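Local coordinates for protein thioredoxin peroxidase 2 (Plasmodium falciparum, PDB 2C0D) that probably reduces hydrogen peroxide and organic hydroperoxides as a thiol-specific, thioredoxin-dependent peroxidase of the mitochondrion, at residues B[30-35]-B[130-135]; B[56-61]-B[152-157]; B[64-69]-B[95-100]. All coordinates share one frame; numbering follows the deposited sequence. Where two conformers were deposited one is given.

Overall arrangement
Three contacts meet around one mixed beta sheet of the peroxiredoxin fold. Contact 2 and contact 3 are buried and sit on opposite sides of the chain's centre, yet both reach the same sheet, contact 2 on strand 58-63 and contact 3 on its neighbour 91-97, and touch through L61 and I96. Contact 1 is only partly buried: there the loop before strand 35-39 lies against the short helix 131-135. Chemistry follows place. Contact 2 is mainly antiparallel backbone pairing, contact 3 combines one backbone hydrogen bond with water bridges, and contact 1 relies on side chains, notably a tyrosine-aspartate bond. Contact 1 also joins contact 2 directly, since A31 N probably bonds G156 O.

Contact 1: B[30-35]-B[130-135]; sequences KAYNFT and KDISKN
Y32 turns CG away from its own backbone N (chi1 174°), which carries the phenol across to helix 131-135, while D131 holds CG between its N and carbonyl carbon (chi1 62°), a rotation that points OD2 at the phenol oxygen. The hydroxyl Y32 OH donates to D131 OD2 over 2.5 Å, on the anti side of the carboxylate and slightly out of its plane. Ring and carboxylate stand nearly perpendicular, 78° apart, with OD2 at the ring edge. A water gives a second bond to D131 OD2 and another to T35 O, so this one oxygen ties the helix start to both ends of the Y32-T35 run. One helical turn on, N135 CB lies over a face of the Y32 ring, 3.7 Å from the centroid, a CH-pi contact; F34 N lies beyond the opposite face. Deeper in, F34 CB packs on I132 CG1 at 3.5 Å, and I132 CD1 meets the F34 ring obliquely. The D127 carboxylate accepts from I132 N and S133 N in the first turn of the helix, and Y136 OH bonds Y32 O. The result is an N-terminal loop laid against a short helix beside the central sheet of the peroxiredoxin, thioredoxin-like fold.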
# COMPACT_ATOMS: atom_id res chain seq x y z
N LYS B 30 4.79 11.67 -11.25
CA LYS B 30 5.45 12.73 -10.47
C LYS B 30 4.58 13.14 -9.29
O LYS B 30 3.40 13.47 -9.47
CB LYS B 30 5.73 13.96 -11.33
CG LYS B 30 7.01 13.88 -12.20
CD LYS B 30 8.26 13.71 -11.34
CE LYS B 30 8.89 15.04 -10.96
NZ LYS B 30 10.22 15.15 -11.63
N ALA B 31 5.19 13.21 -8.12
CA ALA B 31 4.45 13.50 -6.89
C ALA B 31 3.93 14.95 -6.90
O ALA B 31 4.59 15.86 -7.40
CB ALA B 31 5.37 13.28 -5.70
N TYR B 32 2.76 15.14 -6.32
CA TYR B 32 2.21 16.47 -6.13
C TYR B 32 3.12 17.29 -5.25
O TYR B 32 3.38 16.94 -4.08
CB TYR B 32 0.81 16.36 -5.51
CG TYR B 32 0.19 17.70 -5.13
CD1 TYR B 32 -0.20 18.63 -6.12
CD2 TYR B 32 -0.01 18.04 -3.80
CE1 TYR B 32 -0.77 19.87 -5.78
CE2 TYR B 32 -0.61 19.30 -3.45
CZ TYR B 32 -0.97 20.19 -4.45
OH TYR B 32 -1.56 21.43 -4.15
N ASN B 33 3.60 18.41 -5.80
CA ASN B 33 4.56 19.26 -5.14
C ASN B 33 3.86 20.32 -4.30
O ASN B 33 3.56 21.40 -4.78
CB ASN B 33 5.43 19.94 -6.21
CG ASN B 33 6.54 20.79 -5.64
OD1 ASN B 33 6.91 20.70 -4.45
ND2 ASN B 33 7.12 21.65 -6.52
N PHE B 34 3.63 20.03 -3.03
CA PHE B 34 2.89 20.97 -2.19
C PHE B 34 3.79 22.01 -1.56
O PHE B 34 5.01 21.83 -1.49
CB PHE B 34 2.14 20.22 -1.11
CG PHE B 34 3.00 19.33 -0.26
CD1 PHE B 34 3.62 19.84 0.89
CD2 PHE B 34 3.16 17.99 -0.57
CE1 PHE B 34 4.40 19.01 1.68
CE2 PHE B 34 3.92 17.16 0.22
CZ PHE B 34 4.54 17.67 1.36
N THR B 35 3.17 23.09 -1.10
CA THR B 35 3.81 24.05 -0.21
C THR B 35 2.83 24.26 0.96
O THR B 35 1.61 24.50 0.76
CB THR B 35 4.18 25.40 -0.89
OG1 THR B 35 5.10 25.18 -1.97
CG2 THR B 35 4.88 26.32 0.11
N LYS B 130 -6.57 21.31 2.56
CA LYS B 130 -6.93 19.93 2.15
C LYS B 130 -6.45 19.49 0.78
O LYS B 130 -6.71 18.35 0.38
CB LYS B 130 -8.46 19.64 2.26
CG LYS B 130 -9.02 20.06 3.64
CD LYS B 130 -10.47 19.66 3.77
CE LYS B 130 -11.04 20.17 5.09
NZ LYS B 130 -11.48 21.59 4.87
N ASP B 131 -5.72 20.37 0.07
CA ASP B 131 -5.24 20.05 -1.30
C ASP B 131 -4.15 18.96 -1.33
O ASP B 131 -4.03 18.23 -2.33
CB ASP B 131 -4.77 21.31 -2.04
CG ASP B 131 -3.60 21.97 -1.36
OD1 ASP B 131 -3.86 22.67 -0.34
OD2 ASP B 131 -2.42 21.82 -1.82
N ILE B 132 -3.38 18.83 -0.25
CA ILE B 132 -2.33 17.82 -0.25
C ILE B 132 -3.02 16.47 -0.16
O ILE B 132 -2.78 15.57 -0.98
CB ILE B 132 -1.34 18.00 0.89
CG1 ILE B 132 -0.66 19.41 0.82
CG2 ILE B 132 -0.25 16.88 0.82
CD1 ILE B 132 0.18 19.67 2.07
N SER B 133 -3.88 16.32 0.85
CA SER B 133 -4.62 15.03 0.99
C SER B 133 -5.45 14.75 -0.26
O SER B 133 -5.50 13.59 -0.71
CB SER B 133 -5.52 15.00 2.24
OG SER B 133 -4.70 15.21 3.40
N LYS B 134 -6.05 15.78 -0.88
CA LYS B 134 -6.85 15.53 -2.10
C LYS B 134 -5.98 14.98 -3.24
O LYS B 134 -6.38 14.02 -3.93
CB LYS B 134 -7.56 16.82 -2.56
CG LYS B 134 -8.57 16.57 -3.73
N ASN B 135 -4.82 15.59 -3.41
CA ASN B 135 -3.95 15.25 -4.54
C ASN B 135 -3.18 13.94 -4.34
O ASN B 135 -2.68 13.37 -5.32
CB ASN B 135 -3.03 16.40 -4.81
CG ASN B 135 -3.72 17.48 -5.66
OD1 ASN B 135 -4.13 18.53 -5.17
ND2 ASN B 135 -3.94 17.16 -6.92
O HOH W 1 -0.20 22.68 -0.58

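Contact 2: B[56-61]-B[152-157]; sequences QKYCCL and IDKNGC
Backbone bonds come first: C59 and I152 form an antiparallel hydrogen-bonded pair. C59 N donates to I152 O over 2.9 Å, and I152 N donates to C59 O over 2.8 Å, the second bond almost straight at 173°. I152 O also receives a CA-H...O contact from Y58 CA, 3.3 Å away. Apolar contacts follow. C59 CB and I152 CB sit 3.9 Å apart on one face of the sheet. The Y58 ring takes K154 over one face: CG stands above it as a CH-pi donor, and a bend at chi3 (-81°) lays CE 3.8 Å from Y58 CE2. D153 CA approaches the same ring obliquely, and Y58 OH bonds D186 of helix 172-188. Polar side-chain bonds hold the turn itself. D153 OD1 accepts from N155 N, making an Asx turn, and from C157 N at 3.0 Å; the two donors come from opposite faces of the carboxylate, each about 50° out of its plane. D153 OD2 is salt-bridged to R159. With G156 N bonded to D153 O and D153 N to C157 O, D153 to G156 form a type I turn and G156, at positive phi, makes the G1 bulge that closes the hairpin of strands 144-152 and 158-164.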
# COMPACT_ATOMS: atom_id res chain seq x y z
N GLN B 56 18.12 15.40 -3.47
CA GLN B 56 18.74 15.41 -2.15
C GLN B 56 18.40 14.21 -1.27
O GLN B 56 19.29 13.57 -0.69
CB GLN B 56 18.34 16.68 -1.39
CG GLN B 56 18.78 17.97 -2.09
CD GLN B 56 20.28 18.03 -2.26
OE1 GLN B 56 21.04 17.60 -1.39
NE2 GLN B 56 20.72 18.57 -3.40
N LYS B 57 17.09 13.93 -1.14
CA LYS B 57 16.58 12.98 -0.16
C LYS B 57 15.33 12.29 -0.70
O LYS B 57 14.59 12.88 -1.51
CB LYS B 57 16.13 13.72 1.12
CG LYS B 57 17.19 14.61 1.78
CD LYS B 57 16.66 15.13 3.07
CE LYS B 57 16.73 14.04 4.09
NZ LYS B 57 16.78 14.70 5.40
N TYR B 58 15.11 11.06 -0.26
CA TYR B 58 13.80 10.39 -0.39
C TYR B 58 12.86 11.05 0.61
O TYR B 58 13.33 11.66 1.58
CB TYR B 58 13.91 8.91 -0.01
CG TYR B 58 14.74 8.10 -0.98
CD1 TYR B 58 14.13 7.43 -2.04
CD2 TYR B 58 16.12 7.99 -0.81
CE1 TYR B 58 14.90 6.68 -2.94
CE2 TYR B 58 16.90 7.23 -1.71
CZ TYR B 58 16.28 6.60 -2.76
OH TYR B 58 17.03 5.85 -3.64
N CYS B 59 11.55 10.96 0.36
CA CYS B 59 10.57 11.41 1.35
C CYS B 59 9.62 10.28 1.68
O CYS B 59 9.27 9.48 0.80
CB CYS B 59 9.73 12.55 0.80
SG CYS B 59 10.71 14.05 0.57
N CYS B 60 9.18 10.22 2.93
CA CYS B 60 8.11 9.30 3.32
C CYS B 60 6.98 10.21 3.83
O CYS B 60 7.17 10.93 4.81
CB CYS B 60 8.59 8.33 4.41
SG CYS B 60 7.29 7.31 5.05
N LEU B 61 5.86 10.24 3.12
CA LEU B 61 4.72 11.05 3.55
C LEU B 61 3.80 10.17 4.37
O LEU B 61 3.29 9.15 3.86
CB LEU B 61 3.93 11.59 2.36
CG LEU B 61 4.74 12.32 1.29
CD1 LEU B 61 3.83 12.92 0.21
CD2 LEU B 61 5.68 13.39 1.93
N ILE B 152 8.52 8.81 -1.84
CA ILE B 152 8.88 9.66 -2.96
C ILE B 152 10.40 9.54 -3.19
O ILE B 152 11.17 9.66 -2.25
CB ILE B 152 8.55 11.15 -2.60
CG1 ILE B 152 7.11 11.28 -2.05
CG2 ILE B 152 8.84 12.11 -3.77
CD1 ILE B 152 6.01 10.86 -3.01
N ASP B 153 10.83 9.29 -4.42
CA ASP B 153 12.29 9.15 -4.62
C ASP B 153 12.99 10.49 -4.86
O ASP B 153 12.37 11.57 -4.80
CB ASP B 153 12.59 8.06 -5.70
CG ASP B 153 12.24 8.53 -7.11
OD1 ASP B 153 12.05 9.75 -7.32
OD2 ASP B 153 12.19 7.67 -8.04
N LYS B 154 14.29 10.43 -5.14
CA LYS B 154 15.08 11.65 -5.31
C LYS B 154 14.79 12.40 -6.62
O LYS B 154 15.26 13.53 -6.79
CB LYS B 154 16.57 11.34 -5.17
CG LYS B 154 16.97 10.86 -3.78
CD LYS B 154 18.49 10.66 -3.62
CE LYS B 154 18.95 9.31 -4.21
NZ LYS B 154 20.44 9.16 -4.10
N ASN B 155 14.04 11.77 -7.54
CA ASN B 155 13.57 12.41 -8.76
C ASN B 155 12.15 12.97 -8.62
O ASN B 155 11.60 13.52 -9.56
CB ASN B 155 13.64 11.41 -9.93
CG ASN B 155 15.09 11.08 -10.32
OD1 ASN B 155 15.96 11.95 -10.26
ND2 ASN B 155 15.34 9.82 -10.67
N GLY B 156 11.57 12.84 -7.43
CA GLY B 156 10.21 13.32 -7.22
C GLY B 156 9.11 12.39 -7.68
O GLY B 156 7.96 12.80 -7.76
N CYS B 157 9.45 11.14 -7.97
CA CYS B 157 8.50 10.13 -8.42
C CYS B 157 7.89 9.33 -7.26
O CYS B 157 8.60 8.97 -6.35
CB CYS B 157 9.25 9.13 -9.30
SG CYS B 157 9.84 9.88 -10.86
O HOH W 2 12.05 13.35 -2.52
O HOH W 3 12.75 14.00 -3.36

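Contact 3: B[64-69]-B[95-100]; sequences YPLNYT and GISVDS
Y64 N donates to I96 O over 3.1 Å, approaching nearly along the C=O axis, and so continues the pairing of parallel strands 58-63 and 91-97 at Y64. A chi1 of 54° holds the Y64 side chain between its own N and carbonyl carbon, folding the ring back over the neighbouring strand: I96 O lies above one face, G95 CA meets the edge in plane, and S97 CB comes obliquely to 3.5 Å from Y64 CE1. With no side chain at G95, its CA comes to 3.8 Å from Y64 CE2. On the carbonyl side, Y64 O receives a water that in turn accepts from V98 N. The two strands belong to a beta-alpha-beta crossover with helices 73-81 and 83-88; the segment after Y64 leads to the first of these, with the side chain of C72, the predicted peroxidatic cysteine, about 7 Å from that of Y64. L66 then sets CB and CD1 over the face of the D99 carboxylate, CD1 being 3.5 Å from D99 CG. L66 N is bridged to D99 OD2 by a second water, 2.6 Å from that oxygen. H104 and W107 of helix 101-109 pack on L66.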
# COMPACT_ATOMS: atom_id res chain seq x y z
N TYR B 64 -2.43 11.12 8.36
CA TYR B 64 -3.22 10.53 9.47
C TYR B 64 -4.33 11.49 9.87
O TYR B 64 -4.25 12.70 9.54
CB TYR B 64 -2.33 10.20 10.69
CG TYR B 64 -1.55 11.42 11.11
CD1 TYR B 64 -2.11 12.41 11.96
CD2 TYR B 64 -0.26 11.62 10.60
CE1 TYR B 64 -1.40 13.57 12.28
CE2 TYR B 64 0.46 12.78 10.92
CZ TYR B 64 -0.11 13.73 11.74
OH TYR B 64 0.67 14.85 12.00
N PRO B 65 -5.38 10.96 10.52
CA PRO B 65 -6.48 11.74 11.11
C PRO B 65 -6.18 12.12 12.58
O PRO B 65 -5.48 11.38 13.29
CB PRO B 65 -7.65 10.73 11.06
CG PRO B 65 -6.99 9.41 11.38
CD PRO B 65 -5.65 9.50 10.57
N LEU B 66 -6.70 13.29 12.99
CA LEU B 66 -6.63 13.71 14.39
C LEU B 66 -8.00 13.75 15.10
O LEU B 66 -8.06 14.14 16.26
CB LEU B 66 -5.97 15.09 14.52
CG LEU B 66 -4.47 15.16 14.27
CD1 LEU B 66 -3.91 16.56 14.65
CD2 LEU B 66 -3.69 14.09 15.01
N ASN B 67 -9.06 13.28 14.46
CA ASN B 67 -10.36 13.23 15.16
C ASN B 67 -10.29 12.20 16.30
O ASN B 67 -9.50 11.24 16.23
CB ASN B 67 -11.52 12.96 14.22
CG ASN B 67 -11.27 11.79 13.33
OD1 ASN B 67 -11.42 10.65 13.76
ND2 ASN B 67 -10.88 12.05 12.08
N TYR B 68 -11.06 12.39 17.35
CA TYR B 68 -10.96 11.46 18.49
C TYR B 68 -11.28 10.01 18.15
O TYR B 68 -10.73 9.10 18.77
CB TYR B 68 -11.83 11.90 19.66
CG TYR B 68 -11.36 13.18 20.32
CD1 TYR B 68 -10.00 13.49 20.42
CD2 TYR B 68 -12.28 14.06 20.89
CE1 TYR B 68 -9.57 14.67 21.02
CE2 TYR B 68 -11.87 15.24 21.53
CZ TYR B 68 -10.51 15.54 21.58
OH TYR B 68 -10.06 16.70 22.18
N THR B 69 -12.17 9.79 17.19
CA THR B 69 -12.53 8.41 16.84
C THR B 69 -11.30 7.64 16.36
O THR B 69 -11.08 6.49 16.80
CB THR B 69 -13.65 8.34 15.81
OG1 THR B 69 -14.80 8.99 16.36
CG2 THR B 69 -14.03 6.87 15.54
N GLY B 95 5.00 14.00 8.59
CA GLY B 95 3.65 13.65 9.02
C GLY B 95 2.73 14.70 8.43
O GLY B 95 3.08 15.91 8.39
N ILE B 96 1.59 14.28 7.89
CA ILE B 96 0.68 15.26 7.29
C ILE B 96 -0.77 15.04 7.80
O ILE B 96 -1.26 13.92 7.74
CB ILE B 96 0.66 15.16 5.76
CG1 ILE B 96 2.08 15.29 5.18
CG2 ILE B 96 -0.28 16.23 5.18
CD1 ILE B 96 2.21 14.93 3.71
N SER B 97 -1.43 16.09 8.29
CA SER B 97 -2.88 16.00 8.60
C SER B 97 -3.54 17.32 8.19
O SER B 97 -2.84 18.31 7.97
CB SER B 97 -3.18 15.68 10.07
OG SER B 97 -2.96 16.84 10.91
N VAL B 98 -4.87 17.34 8.16
CA VAL B 98 -5.60 18.58 7.77
C VAL B 98 -5.62 19.68 8.88
O VAL B 98 -6.12 20.79 8.66
CB VAL B 98 -7.02 18.27 7.24
CG1 VAL B 98 -6.92 17.30 6.05
CG2 VAL B 98 -7.87 17.71 8.29
N ASP B 99 -4.99 19.39 9.99
CA ASP B 99 -5.16 20.21 11.19
C ASP B 99 -4.11 21.31 11.27
O ASP B 99 -3.10 21.24 10.57
CB ASP B 99 -5.07 19.32 12.42
CG ASP B 99 -6.09 18.17 12.39
OD1 ASP B 99 -7.10 18.25 13.14
OD2 ASP B 99 -5.88 17.17 11.67
N SER B 100 -4.33 22.31 12.13
CA SER B 100 -3.47 23.51 12.12
C SER B 100 -2.11 23.30 12.82
O SER B 100 -1.92 22.30 13.56
CB SER B 100 -4.20 24.64 12.86
OG SER B 100 -4.37 24.29 14.23
O HOH W 4 -6.18 14.66 8.74
O HOH W 5 -7.53 15.26 11.04